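Local coordinates for protein short chain dehydrogenase (Salmonella typhi, PDB 3G1T) that probably catalyses NAD(P)-dependent oxidation or reduction of a substrate not yet identified, as a Rossmann-fold short-chain dehydrogenase, at residues 175-178 and 179-183; 116-119 and 120-123; 28-31 and 32-36; 183-186 and 187-190. All coordinates share one frame; numbering follows the deposited sequence.

Contact 1 (175-178 and 179-183); sequences EGMM and QVLAD
Met177 sends CG anti to its backbone N (chi1 156°), whereas Leu181, one turn later, has CG anti to its carbonyl carbon (chi1 -75°); the two side chains thereby run alongside each other in a common direction, with Met177 CG 4.1 Å from Leu181 CD1. The bend at chi2 brings Met178 SD to 3.5 Å from the backbone N of Gln179. Its contact with Ala182 is looser, SD to CB 4.4 Å. Underneath run regular i to i+4 bonds, of which Leu181 N to Met177 O is nearly straight (3.1 Å, 173° at the hydrogen). This is the C-terminal half of helix 165-185, the crossover helix of a beta-alpha-beta unit in the Rossmann fold: Met178 and Leu181 rest on Phe151 of one flanking strand and on Val192 of the other. On another side of the helix the link is polar. One water donates to Glu175 OE1 at 2.7 Å and accepts from Gln179 NE2 at 2.9 Å, bridging the two side chains. Both ends have further partners: Glu175 OE2 binds Ser153 and Thr242 and forms a salt bridge with Arg158, while Gln179 OE1 accepts from the backbone N of Gly160 of the second subunit.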
ATOM      1  N   GLU A 175      -5.840  -3.855   1.171  1.00 14.75           N
ATOM      2  CA  GLU A 175      -6.269  -5.112   0.419  1.00 13.78           C
ATOM      3  C   GLU A 175      -5.129  -6.153   0.317  1.00 14.54           C
ATOM      4  O   GLU A 175      -5.337  -7.322   0.575  1.00 16.47           O
ATOM      5  CB  GLU A 175      -6.808  -4.756  -1.004  1.00 15.23           C
ATOM      6  CG  GLU A 175      -8.074  -3.776  -0.839  1.00 14.09           C
ATOM      7  CD  GLU A 175      -9.392  -4.507  -0.546  1.00 17.90           C
ATOM      8  OE1 GLU A 175      -9.328  -5.746  -0.274  1.00 19.38           O
ATOM      9  OE2 GLU A 175     -10.493  -3.854  -0.632  1.00 18.10           O
ATOM     10  N   GLY A 176      -3.954  -5.708  -0.068  1.00 15.68           N
ATOM     11  CA  GLY A 176      -2.783  -6.589  -0.088  1.00 14.65           C
ATOM     12  C   GLY A 176      -2.487  -7.274   1.240  1.00 13.19           C
ATOM     13  O   GLY A 176      -2.287  -8.532   1.324  1.00 15.64           O
ATOM     14  N   MET A 177      -2.475  -6.487   2.300  1.00 13.07           N
ATOM     15  CA  MET A 177      -2.096  -7.027   3.619  1.00 15.42           C
ATOM     16  C   MET A 177      -3.199  -7.977   4.089  1.00 17.23           C
ATOM     17  O   MET A 177      -2.923  -9.065   4.632  1.00 16.79           O
ATOM     18  CB  MET A 177      -1.820  -5.867   4.555  1.00 18.12           C
ATOM     19  CG  MET A 177      -1.964  -6.113   6.055  1.00 25.60           C
ATOM     20  SD  MET A 177      -1.701  -4.611   7.129  1.00 15.92           S
ATOM     21  CE  MET A 177      -2.954  -3.462   6.617  1.00 25.14           C
ATOM     22  N   MET A 178      -4.471  -7.633   3.829  1.00 15.17           N
ATOM     23  CA  MET A 178      -5.574  -8.545   4.102  1.00 14.35           C
ATOM     24  C   MET A 178      -5.421  -9.872   3.306  1.00 14.39           C
ATOM     25  O   MET A 178      -5.526 -10.965   3.921  1.00 16.32           O
ATOM     26  CB  MET A 178      -6.928  -7.944   3.725  1.00 13.17           C
ATOM     27  CG  MET A 178      -8.169  -8.991   3.756  1.00 15.91           C
ATOM     28  SD  MET A 178      -8.519 -10.023   2.389  1.00  7.90           S
ATOM     29  CE  MET A 178      -9.110  -8.623   1.236  1.00 15.67           C
ATOM     30  N   GLN A 179      -5.044  -9.809   2.021  1.00 13.15           N
ATOM     31  CA  GLN A 179      -4.853 -11.053   1.178  1.00 14.42           C
ATOM     32  C   GLN A 179      -3.707 -11.906   1.674  1.00 15.28           C
ATOM     33  O   GLN A 179      -3.912 -13.124   1.713  1.00 12.86           O
ATOM     34  CB  GLN A 179      -4.579 -10.728  -0.291  1.00 13.16           C
ATOM     35  CG  GLN A 179      -5.843 -10.109  -0.929  1.00 12.22           C
ATOM     36  CD  GLN A 179      -5.678  -9.898  -2.408  1.00 14.61           C
ATOM     37  OE1 GLN A 179      -4.832 -10.518  -3.061  1.00 15.75           O
ATOM     38  NE2 GLN A 179      -6.518  -9.020  -2.971  1.00 16.02           N
ATOM     39  N   VAL A 180      -2.621 -11.290   2.136  1.00 12.93           N
ATOM     40  CA  VAL A 180      -1.461 -12.081   2.739  1.00 12.91           C
ATOM     41  C   VAL A 180      -1.961 -12.849   3.967  1.00 15.13           C
ATOM     42  O   VAL A 180      -1.725 -14.073   4.100  1.00 16.20           O
ATOM     43  CB  VAL A 180      -0.262 -11.211   3.056  1.00 11.03           C
ATOM     44  CG1 VAL A 180       0.884 -12.012   3.810  1.00 15.26           C
ATOM     45  CG2 VAL A 180       0.305 -10.701   1.713  1.00 13.94           C
ATOM     46  N   LEU A 181      -2.604 -12.111   4.901  1.00 14.32           N
ATOM     47  CA  LEU A 181      -3.110 -12.700   6.134  1.00 14.89           C
ATOM     48  C   LEU A 181      -4.124 -13.820   5.855  1.00 15.61           C
ATOM     49  O   LEU A 181      -4.042 -14.932   6.439  1.00 17.42           O
ATOM     50  CB  LEU A 181      -3.842 -11.588   6.981  1.00 14.47           C
ATOM     51  CG  LEU A 181      -2.862 -10.681   7.634  1.00 12.41           C
ATOM     52  CD1 LEU A 181      -3.516  -9.322   7.990  1.00 16.41           C
ATOM     53  CD2 LEU A 181      -2.274 -11.262   8.950  1.00 16.29           C
ATOM     54  N   ALA A 182      -5.039 -13.553   4.912  1.00 14.48           N
ATOM     55  CA  ALA A 182      -6.091 -14.518   4.623  1.00 14.10           C
ATOM     56  C   ALA A 182      -5.410 -15.776   4.102  1.00 12.76           C
ATOM     57  O   ALA A 182      -5.820 -16.884   4.500  1.00 13.44           O
ATOM     58  CB  ALA A 182      -6.996 -13.947   3.525  1.00 14.94           C
ATOM     59  N   ASP A 183      -4.443 -15.610   3.175  1.00 11.31           N
ATOM     60  CA  ASP A 183      -3.684 -16.851   2.659  1.00 11.49           C
ATOM     61  C   ASP A 183      -2.959 -17.574   3.756  1.00 15.18           C
ATOM     62  O   ASP A 183      -3.006 -18.811   3.823  1.00 16.68           O
ATOM     63  CB  ASP A 183      -2.701 -16.443   1.589  1.00 13.89           C
ATOM     64  CG  ASP A 183      -2.242 -17.665   0.701  1.00 17.70           C
ATOM     65  OD1 ASP A 183      -3.096 -18.508   0.297  1.00 20.93           O
ATOM     66  OD2 ASP A 183      -1.101 -17.698   0.310  1.00 15.57           O
TER
HETATM   67  O   HOH W   1      -8.943  -7.677  -2.068  1.00 17.50           O

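Contact 2 (116-119 and 120-123); sequences PQIW and QDVM
Polar bridges between side chains and a Met-aromatic contact join successive turns at the start of helix 116-142, where Pro116 occupies the first turn. Gln120 holds Pro116 O with two donors. The backbone N of Gln120 reaches this oxygen at 3.0 Å in the ordinary helical bond, and its side-chain NE2 at 3.2 Å from the opposite face of the carbonyl plane, standing 59° out of it. Gln117 swings CG anti to its backbone N (chi1 -173°) and then folds at chi2, so that NE2 returns to Asp121 OD1 at 3.1 Å. That bond is bent, 137° at the hydrogen, and meets OD1 from above the carboxylate plane; the two side chains run roughly perpendicular. Ile118 CD1 adds a contact of 3.9 Å with Asp121 OD2. Around the helix, Trp119 and Met123 lie alongside each other: Met123 CG comes to 4.0 Å from Trp119 NE1, and its SD is 5.4 Å from the centroid of the five-membered ring in an oblique approach. The indole is also held by the second subunit, whose Asn128 accepts from NE1 and whose Phe131 stacks on the ring, while Gln124 of that subunit donates to Gln120 OE1. Within its own chain the helix leans on helix 165-185, with Trp119 and Val122 both touching Ala166.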
ATOM      1  N   PRO A 116       4.021  15.791   1.730  1.00 17.56           N
ATOM      2  CA  PRO A 116       4.738  14.529   2.109  1.00 18.56           C
ATOM      3  C   PRO A 116       4.534  14.026   3.537  1.00 20.28           C
ATOM      4  O   PRO A 116       4.457  12.791   3.776  1.00 21.96           O
ATOM      5  CB  PRO A 116       6.203  14.841   1.815  1.00 17.63           C
ATOM      6  CG  PRO A 116       6.084  15.869   0.638  1.00 23.41           C
ATOM      7  CD  PRO A 116       4.933  16.746   1.049  1.00 16.86           C
ATOM      8  N   GLN A 117       4.480  14.951   4.485  1.00 19.54           N
ATOM      9  CA  GLN A 117       4.308  14.579   5.884  1.00 21.77           C
ATOM     10  C   GLN A 117       2.928  13.993   6.100  1.00 18.73           C
ATOM     11  O   GLN A 117       2.807  13.007   6.810  1.00 18.06           O
ATOM     12  CB  GLN A 117       4.572  15.777   6.834  1.00 24.06           C
ATOM     13  CG  GLN A 117       4.560  15.396   8.333  1.00 25.54           C
ATOM     14  CD  GLN A 117       5.509  14.193   8.676  1.00 29.98           C
ATOM     15  OE1 GLN A 117       6.740  14.364   8.782  1.00 28.08           O
ATOM     16  NE2 GLN A 117       4.933  12.969   8.809  1.00 26.57           N
ATOM     17  N   ILE A 118       1.885  14.633   5.549  1.00 18.92           N
ATOM     18  CA  ILE A 118       0.510  14.084   5.719  1.00 20.16           C
ATOM     19  C   ILE A 118       0.436  12.693   5.077  1.00 19.01           C
ATOM     20  O   ILE A 118      -0.194  11.739   5.621  1.00 18.86           O
ATOM     21  CB  ILE A 118      -0.624  14.974   5.160  1.00 20.81           C
ATOM     22  CG1 ILE A 118      -0.669  16.370   5.856  1.00 17.85           C
ATOM     23  CG2 ILE A 118      -1.915  14.248   5.318  1.00 17.69           C
ATOM     24  CD1 ILE A 118      -0.627  16.274   7.315  1.00 25.55           C
ATOM     25  N   TRP A 119       1.132  12.571   3.943  1.00 19.20           N
ATOM     26  CA  TRP A 119       1.146  11.315   3.173  1.00 17.47           C
ATOM     27  C   TRP A 119       1.741  10.193   4.074  1.00 15.30           C
ATOM     28  O   TRP A 119       1.166   9.093   4.200  1.00 16.34           O
ATOM     29  CB  TRP A 119       1.955  11.494   1.883  1.00 17.14           C
ATOM     30  CG  TRP A 119       2.336  10.122   1.169  1.00 17.53           C
ATOM     31  CD1 TRP A 119       3.200   9.165   1.643  1.00 15.55           C
ATOM     32  CD2 TRP A 119       1.794   9.609  -0.060  1.00 16.45           C
ATOM     33  NE1 TRP A 119       3.233   8.081   0.757  1.00 16.09           N
ATOM     34  CE2 TRP A 119       2.402   8.344  -0.303  1.00 14.81           C
ATOM     35  CE3 TRP A 119       0.910  10.118  -1.013  1.00 16.84           C
ATOM     36  CZ2 TRP A 119       2.120   7.585  -1.472  1.00 15.35           C
ATOM     37  CZ3 TRP A 119       0.612   9.378  -2.156  1.00 13.63           C
ATOM     38  CH2 TRP A 119       1.209   8.093  -2.374  1.00 15.69           C
ATOM     39  N   GLN A 120       2.874  10.475   4.728  1.00 14.35           N
ATOM     40  CA  GLN A 120       3.500   9.542   5.691  1.00 15.37           C
ATOM     41  C   GLN A 120       2.576   9.234   6.850  1.00 17.44           C
ATOM     42  O   GLN A 120       2.486   8.067   7.277  1.00 18.99           O
ATOM     43  CB  GLN A 120       4.850  10.118   6.197  1.00 19.26           C
ATOM     44  CG  GLN A 120       6.092   9.250   5.940  1.00 41.86           C
ATOM     45  CD  GLN A 120       7.268   9.953   5.197  1.00 25.38           C
ATOM     46  OE1 GLN A 120       8.337   9.386   5.094  1.00 40.59           O
ATOM     47  NE2 GLN A 120       7.043  11.171   4.654  1.00 41.56           N
ATOM     48  N   ASP A 121       1.849  10.235   7.354  1.00 15.96           N
ATOM     49  CA  ASP A 121       0.909  10.003   8.496  1.00 17.13           C
ATOM     50  C   ASP A 121      -0.200   9.035   8.114  1.00 15.52           C
ATOM     51  O   ASP A 121      -0.589   8.157   8.913  1.00 15.24           O
ATOM     52  CB  ASP A 121       0.220  11.334   8.909  1.00 17.46           C
ATOM     53  CG  ASP A 121       1.158  12.334   9.539  1.00 27.03           C
ATOM     54  OD1 ASP A 121       2.245  11.974   9.937  1.00 20.93           O
ATOM     55  OD2 ASP A 121       0.807  13.533   9.637  1.00 20.55           O
ATOM     56  N   VAL A 122      -0.737   9.185   6.885  1.00 16.63           N
ATOM     57  CA  VAL A 122      -1.809   8.312   6.365  1.00 15.30           C
ATOM     58  C   VAL A 122      -1.270   6.888   6.311  1.00 16.83           C
ATOM     59  O   VAL A 122      -1.984   5.943   6.724  1.00 15.33           O
ATOM     60  CB  VAL A 122      -2.409   8.780   4.956  1.00 16.47           C
ATOM     61  CG1 VAL A 122      -3.299   7.718   4.319  1.00 18.76           C
ATOM     62  CG2 VAL A 122      -3.215  10.087   5.163  1.00 18.51           C
ATOM     63  N   MET A 123      -0.047   6.734   5.807  1.00 15.96           N
ATOM     64  CA  MET A 123       0.534   5.383   5.692  1.00 17.77           C
ATOM     65  C   MET A 123       0.715   4.792   7.104  1.00 17.27           C
ATOM     66  O   MET A 123       0.518   3.586   7.317  1.00 17.24           O
ATOM     67  CB  MET A 123       1.871   5.410   4.934  1.00 16.57           C
ATOM     68  CG  MET A 123       1.642   5.532   3.358  1.00 25.20           C
ATOM     69  SD  MET A 123       0.571   4.344   2.402  1.00 11.69           S
ATOM     70  CE  MET A 123       1.702   3.029   2.624  1.00 30.02           C
TER

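Contact 3 (28-31 and 32-36); sequences REAA and LTYAR
Glu29 O is gripped twice by Thr33, through the hydroxyl OG1 at 2.7 Å and through the backbone N at 2.9 Å. Thr33 OG1 lies anti to its own carbonyl carbon (chi1 -53°), which turns the hydroxyl back along the helix; it donates from above the Glu29 carbonyl plane, 42° out of it. The buried hydroxyl is thus satisfied by a main-chain oxygen. Next to it Tyr34 N bonds to Ala30 O at 2.7 Å, and the tyrosine ring lies against the same residue, with Ala30 CB over one face toward the rim, 4.1 Å from Tyr34 CE2. These turns belong to helix 25-36, the crossover between strands 16-19 and 40-45 in the Rossmann fold, where Ala31 and Ala35 present small methyls to Val41 of the sheet. The phenol OH of Tyr34 reaches the backbone O of Tyr227. Toward helix 48-62 the chemistry changes: the extended Arg28 lays one guanidinium face over Leu32 CD1, which is 3.8 Å from NH1, and Arg36 likewise spreads one face over Leu32 CB. Glu29 OE2 stands 4.4 Å from Arg36 NH1, near its guanidinium plane but too far for a salt bridge; Arg36 NE pairs instead with Glu61.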
ATOM      1  N   ARG A  28     -18.130   3.500  16.289  1.00 16.76           N
ATOM      2  CA  ARG A  28     -19.121   3.558  17.373  1.00 16.62           C
ATOM      3  C   ARG A  28     -20.405   2.747  17.095  1.00 18.65           C
ATOM      4  O   ARG A  28     -20.886   2.004  18.004  1.00 18.21           O
ATOM      5  CB  ARG A  28     -19.478   5.035  17.601  1.00 18.80           C
ATOM      6  CG  ARG A  28     -20.663   5.238  18.479  1.00 24.99           C
ATOM      7  CD  ARG A  28     -20.987   6.764  18.571  1.00 23.35           C
ATOM      8  NE  ARG A  28     -22.087   6.931  19.500  1.00 29.08           N
ATOM      9  CZ  ARG A  28     -23.366   6.805  19.146  1.00 27.18           C
ATOM     10  NH1 ARG A  28     -23.680   6.531  17.878  1.00 29.22           N
ATOM     11  NH2 ARG A  28     -24.347   6.975  20.061  1.00 29.58           N
ATOM     12  N   GLU A  29     -20.955   2.874  15.861  1.00 19.46           N
ATOM     13  CA  GLU A  29     -22.122   2.079  15.422  1.00 20.47           C
ATOM     14  C   GLU A  29     -21.887   0.592  15.528  1.00 18.97           C
ATOM     15  O   GLU A  29     -22.720  -0.150  16.026  1.00 19.65           O
ATOM     16  CB  GLU A  29     -22.547   2.392  13.978  1.00 22.29           C
ATOM     17  CG  GLU A  29     -23.994   2.003  13.669  1.00 19.51           C
ATOM     18  CD  GLU A  29     -25.022   2.846  14.468  1.00 26.23           C
ATOM     19  OE1 GLU A  29     -24.707   3.996  14.822  1.00 23.61           O
ATOM     20  OE2 GLU A  29     -26.129   2.377  14.712  1.00 21.44           O
ATOM     21  N   ALA A  30     -20.731   0.124  15.059  1.00 18.23           N
ATOM     22  CA  ALA A  30     -20.472  -1.313  15.116  1.00 17.09           C
ATOM     23  C   ALA A  30     -20.322  -1.772  16.584  1.00 15.50           C
ATOM     24  O   ALA A  30     -20.833  -2.828  16.962  1.00 15.77           O
ATOM     25  CB  ALA A  30     -19.255  -1.644  14.266  1.00 16.91           C
ATOM     26  N   ALA A  31     -19.671  -0.973  17.414  1.00 18.35           N
ATOM     27  CA  ALA A  31     -19.558  -1.338  18.861  1.00 17.54           C
ATOM     28  C   ALA A  31     -20.966  -1.495  19.531  1.00 16.72           C
ATOM     29  O   ALA A  31     -21.298  -2.501  20.191  1.00 15.77           O
ATOM     30  CB  ALA A  31     -18.684  -0.371  19.591  1.00 19.00           C
ATOM     31  N   LEU A  32     -21.822  -0.483  19.364  1.00 16.46           N
ATOM     32  CA  LEU A  32     -23.221  -0.579  19.799  1.00 18.04           C
ATOM     33  C   LEU A  32     -23.979  -1.769  19.265  1.00 17.33           C
ATOM     34  O   LEU A  32     -24.654  -2.464  20.047  1.00 16.88           O
ATOM     35  CB  LEU A  32     -23.982   0.665  19.331  1.00 20.03           C
ATOM     36  CG  LEU A  32     -23.612   1.912  20.142  1.00 24.47           C
ATOM     37  CD1 LEU A  32     -24.356   3.062  19.404  1.00 20.93           C
ATOM     38  CD2 LEU A  32     -24.055   1.865  21.603  1.00 23.39           C
ATOM     39  N   THR A  33     -23.916  -1.972  17.932  1.00 16.87           N
ATOM     40  CA  THR A  33     -24.630  -3.038  17.237  1.00 16.74           C
ATOM     41  C   THR A  33     -24.085  -4.410  17.678  1.00 17.48           C
ATOM     42  O   THR A  33     -24.849  -5.331  17.995  1.00 18.80           O
ATOM     43  CB  THR A  33     -24.461  -2.956  15.687  1.00 19.77           C
ATOM     44  OG1 THR A  33     -24.807  -1.670  15.188  1.00 22.04           O
ATOM     45  CG2 THR A  33     -25.386  -3.924  15.014  1.00 21.40           C
ATOM     46  N   TYR A  34     -22.778  -4.548  17.701  1.00 15.49           N
ATOM     47  CA  TYR A  34     -22.211  -5.854  18.223  1.00 14.79           C
ATOM     48  C   TYR A  34     -22.646  -6.181  19.658  1.00 16.44           C
ATOM     49  O   TYR A  34     -23.047  -7.320  19.923  1.00 18.63           O
ATOM     50  CB  TYR A  34     -20.691  -5.899  18.072  1.00 15.31           C
ATOM     51  CG  TYR A  34     -20.161  -5.880  16.673  1.00 15.74           C
ATOM     52  CD1 TYR A  34     -20.951  -6.280  15.586  1.00 15.47           C
ATOM     53  CD2 TYR A  34     -18.839  -5.500  16.450  1.00 15.59           C
ATOM     54  CE1 TYR A  34     -20.430  -6.267  14.268  1.00 17.14           C
ATOM     55  CE2 TYR A  34     -18.280  -5.490  15.167  1.00 17.01           C
ATOM     56  CZ  TYR A  34     -19.046  -5.888  14.095  1.00 16.37           C
ATOM     57  OH  TYR A  34     -18.438  -5.935  12.851  1.00 17.07           O
ATOM     58  N   ALA A  35     -22.623  -5.180  20.558  1.00 17.78           N
ATOM     59  CA  ALA A  35     -23.146  -5.348  21.941  1.00 16.62           C
ATOM     60  C   ALA A  35     -24.646  -5.736  21.927  1.00 16.90           C
ATOM     61  O   ALA A  35     -25.081  -6.640  22.673  1.00 16.51           O
ATOM     62  CB  ALA A  35     -22.855  -4.109  22.754  1.00 18.11           C
ATOM     63  N   ARG A  36     -25.441  -5.096  21.066  1.00 18.00           N
ATOM     64  CA  ARG A  36     -26.859  -5.442  20.950  1.00 19.79           C
ATOM     65  C   ARG A  36     -27.163  -6.858  20.449  1.00 18.36           C
ATOM     66  O   ARG A  36     -28.223  -7.439  20.816  1.00 16.72           O
ATOM     67  CB  ARG A  36     -27.572  -4.409  20.095  1.00 23.38           C
ATOM     68  CG  ARG A  36     -27.723  -3.032  20.781  1.00 27.32           C
ATOM     69  CD  ARG A  36     -28.037  -1.909  19.748  1.00 29.15           C
ATOM     70  NE  ARG A  36     -28.086  -0.588  20.414  1.00 29.10           N
ATOM     71  CZ  ARG A  36     -27.894   0.589  19.801  1.00 34.15           C
ATOM     72  NH1 ARG A  36     -27.598   0.619  18.514  1.00 28.77           N
ATOM     73  NH2 ARG A  36     -27.947   1.735  20.499  1.00 29.17           N
TER

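Contact 4 (183-186 and 187-190); sequences DEYQ and NRSL
Tyr185 packs against Leu190 on its tight side, and Arg188 approaches its ring from a more exposed one. Leu190 CD2 sits squarely over the face of the phenol, 3.9 Å from the ring centroid and 11° off the normal, a CH-pi contact. The pair is buried, and Leu138 of helix 116-142 touches both side chains. Tyr185 CE1 lies over one face of the Arg188 guanidinium, toward the rim of that group, 3.4 Å from NH2; the planes of ring and guanidinium are inclined by 26°. A bend at chi3 returns the guanidinium to the last turn of the helix, where NH2 donates to Glu184 O at 2.9 Å along an almost straight bond (171°) with the oxygen in the guanidinium plane. The chain is leaving helix 165-185 here for strand 190-196, and a type I beta turn from Tyr185 to Arg188, closed by Arg188 N to Tyr185 O at 2.8 Å, makes the reversal. Outward the contact loosens into water. One molecule donates to Glu184 O and to Asn187 OD1, the latter at 2.7 Å, and accepts from Arg188 NE, tying three residues together; another makes weak, long bonds to Gln186 O and Arg188 O. Glu184 itself turns its carboxylate to the second subunit, accepting there from the backbone N of Met111 and of Asn163.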
ATOM      1  N   ASP A 183      -4.443 -15.610   3.175  1.00 11.31           N
ATOM      2  CA  ASP A 183      -3.684 -16.851   2.659  1.00 11.49           C
ATOM      3  C   ASP A 183      -2.959 -17.574   3.756  1.00 15.18           C
ATOM      4  O   ASP A 183      -3.006 -18.811   3.823  1.00 16.68           O
ATOM      5  CB  ASP A 183      -2.701 -16.443   1.589  1.00 13.89           C
ATOM      6  CG  ASP A 183      -2.242 -17.665   0.701  1.00 17.70           C
ATOM      7  OD1 ASP A 183      -3.096 -18.508   0.297  1.00 20.93           O
ATOM      8  OD2 ASP A 183      -1.101 -17.698   0.310  1.00 15.57           O
ATOM      9  N   GLU A 184      -2.393 -16.877   4.708  1.00 13.79           N
ATOM     10  CA  GLU A 184      -1.654 -17.560   5.773  1.00 13.65           C
ATOM     11  C   GLU A 184      -2.514 -18.350   6.742  1.00 14.44           C
ATOM     12  O   GLU A 184      -1.974 -19.256   7.416  1.00 16.25           O
ATOM     13  CB  GLU A 184      -0.831 -16.573   6.594  1.00 12.15           C
ATOM     14  CG  GLU A 184       0.305 -15.942   5.654  1.00 14.80           C
ATOM     15  CD  GLU A 184       1.258 -15.007   6.387  1.00 12.52           C
ATOM     16  OE1 GLU A 184       1.124 -14.697   7.594  1.00 15.30           O
ATOM     17  OE2 GLU A 184       2.240 -14.514   5.758  1.00 14.76           O
ATOM     18  N   TYR A 185      -3.797 -17.977   6.838  1.00 13.25           N
ATOM     19  CA  TYR A 185      -4.731 -18.583   7.823  1.00 15.23           C
ATOM     20  C   TYR A 185      -5.778 -19.447   7.136  1.00 17.41           C
ATOM     21  O   TYR A 185      -6.665 -19.940   7.782  1.00 17.09           O
ATOM     22  CB  TYR A 185      -5.330 -17.559   8.806  1.00 13.95           C
ATOM     23  CG  TYR A 185      -4.203 -17.040   9.708  1.00 12.28           C
ATOM     24  CD1 TYR A 185      -3.779 -17.819  10.792  1.00 13.42           C
ATOM     25  CD2 TYR A 185      -3.544 -15.766   9.468  1.00 14.47           C
ATOM     26  CE1 TYR A 185      -2.707 -17.363  11.609  1.00 12.39           C
ATOM     27  CE2 TYR A 185      -2.523 -15.298  10.280  1.00 15.51           C
ATOM     28  CZ  TYR A 185      -2.089 -16.097  11.319  1.00 13.45           C
ATOM     29  OH  TYR A 185      -1.014 -15.624  12.033  1.00 14.47           O
ATOM     30  N   GLN A 186      -5.671 -19.602   5.825  1.00 18.44           N
ATOM     31  CA  GLN A 186      -6.798 -20.101   5.040  1.00 20.93           C
ATOM     32  C   GLN A 186      -7.339 -21.456   5.541  1.00 23.02           C
ATOM     33  O   GLN A 186      -8.528 -21.628   5.572  1.00 24.32           O
ATOM     34  CB  GLN A 186      -6.385 -20.193   3.584  1.00 22.72           C
ATOM     35  CG  GLN A 186      -7.377 -19.606   2.618  1.00 58.55           C
ATOM     36  CD  GLN A 186      -8.412 -20.596   2.166  1.00 28.26           C
ATOM     37  OE1 GLN A 186      -9.415 -20.224   1.522  1.00 59.32           O
ATOM     38  NE2 GLN A 186      -8.181 -21.889   2.461  1.00 58.58           N
ATOM     39  N   ASN A 187      -6.481 -22.417   5.935  1.00 20.88           N
ATOM     40  CA  ASN A 187      -7.021 -23.686   6.395  1.00 21.58           C
ATOM     41  C   ASN A 187      -7.110 -23.786   7.939  1.00 20.71           C
ATOM     42  O   ASN A 187      -7.334 -24.892   8.510  1.00 21.08           O
ATOM     43  CB  ASN A 187      -6.235 -24.846   5.703  1.00 22.83           C
ATOM     44  CG  ASN A 187      -4.769 -25.042   6.268  1.00 25.62           C
ATOM     45  OD1 ASN A 187      -4.335 -24.330   7.157  1.00 20.90           O
ATOM     46  ND2 ASN A 187      -4.033 -26.090   5.768  1.00 24.16           N
ATOM     47  N   ARG A 188      -7.014 -22.623   8.618  1.00 16.84           N
ATOM     48  CA  ARG A 188      -7.078 -22.555  10.060  1.00 17.21           C
ATOM     49  C   ARG A 188      -8.358 -21.790  10.486  1.00 17.78           C
ATOM     50  O   ARG A 188      -9.253 -21.545   9.663  1.00 21.75           O
ATOM     51  CB  ARG A 188      -5.811 -21.872  10.652  1.00 17.48           C
ATOM     52  CG  ARG A 188      -4.544 -22.824  10.694  1.00 17.51           C
ATOM     53  CD  ARG A 188      -3.360 -22.181  11.401  1.00 18.43           C
ATOM     54  NE  ARG A 188      -2.601 -21.305  10.495  1.00 18.42           N
ATOM     55  CZ  ARG A 188      -1.521 -20.638  10.885  1.00 19.73           C
ATOM     56  NH1 ARG A 188      -1.100 -20.773  12.139  1.00 22.75           N
ATOM     57  NH2 ARG A 188      -0.863 -19.817  10.044  1.00 18.90           N
ATOM     58  N   SER A 189      -8.434 -21.495  11.774  1.00 15.84           N
ATOM     59  CA  SER A 189      -9.713 -21.107  12.400  1.00 17.16           C
ATOM     60  C   SER A 189     -10.000 -19.605  12.225  1.00 15.71           C
ATOM     61  O   SER A 189     -11.122 -19.157  12.510  1.00 16.01           O
ATOM     62  CB  SER A 189      -9.674 -21.406  13.895  1.00 18.18           C
ATOM     63  OG  SER A 189      -8.643 -20.668  14.545  1.00 19.63           O
ATOM     64  N   LEU A 190      -9.031 -18.899  11.649  1.00 13.69           N
ATOM     65  CA  LEU A 190      -9.118 -17.410  11.453  1.00 13.08           C
ATOM     66  C   LEU A 190      -9.415 -17.053  10.031  1.00 13.62           C
ATOM     67  O   LEU A 190      -8.624 -17.357   9.132  1.00 15.68           O
ATOM     68  CB  LEU A 190      -7.771 -16.758  11.821  1.00 15.91           C
ATOM     69  CG  LEU A 190      -7.655 -15.212  11.772  1.00 16.32           C
ATOM     70  CD1 LEU A 190      -8.800 -14.304  12.522  1.00 15.31           C
ATOM     71  CD2 LEU A 190      -6.170 -14.853  12.233  1.00 16.18           C
TER
HETATM   72  O   HOH W   2      -3.440 -21.799   7.579  1.00 17.41           O
HETATM   73  O   HOH W   3      -9.978 -19.391   7.373  1.00 31.43           O
HETATM   74  O   HOH W   4     -10.844 -23.400   7.439  1.00 38.53           O

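Contacts 1 and 3 are the buried ones, each in a crossover helix of the Rossmann fold, on opposite sides of the chain's centre with centres about 26 Å apart. Both turn apolar groups to the sheet, but contact 1 also meets the second subunit, whereas no other chain of the assembly touches contact 3. Contacts 1 and 4 share Asp183 and helix 165-185, which runs from sulfur and aliphatic packing into an exposed turn bound by arginine and water. Contacts 2 and 4 are partly buried, contact 4 keeping a buried tyrosine-leucine pair beside its turn. In contact 2 side-chain amides bridge turns, while in contact 3 a threonine hydroxyl does so.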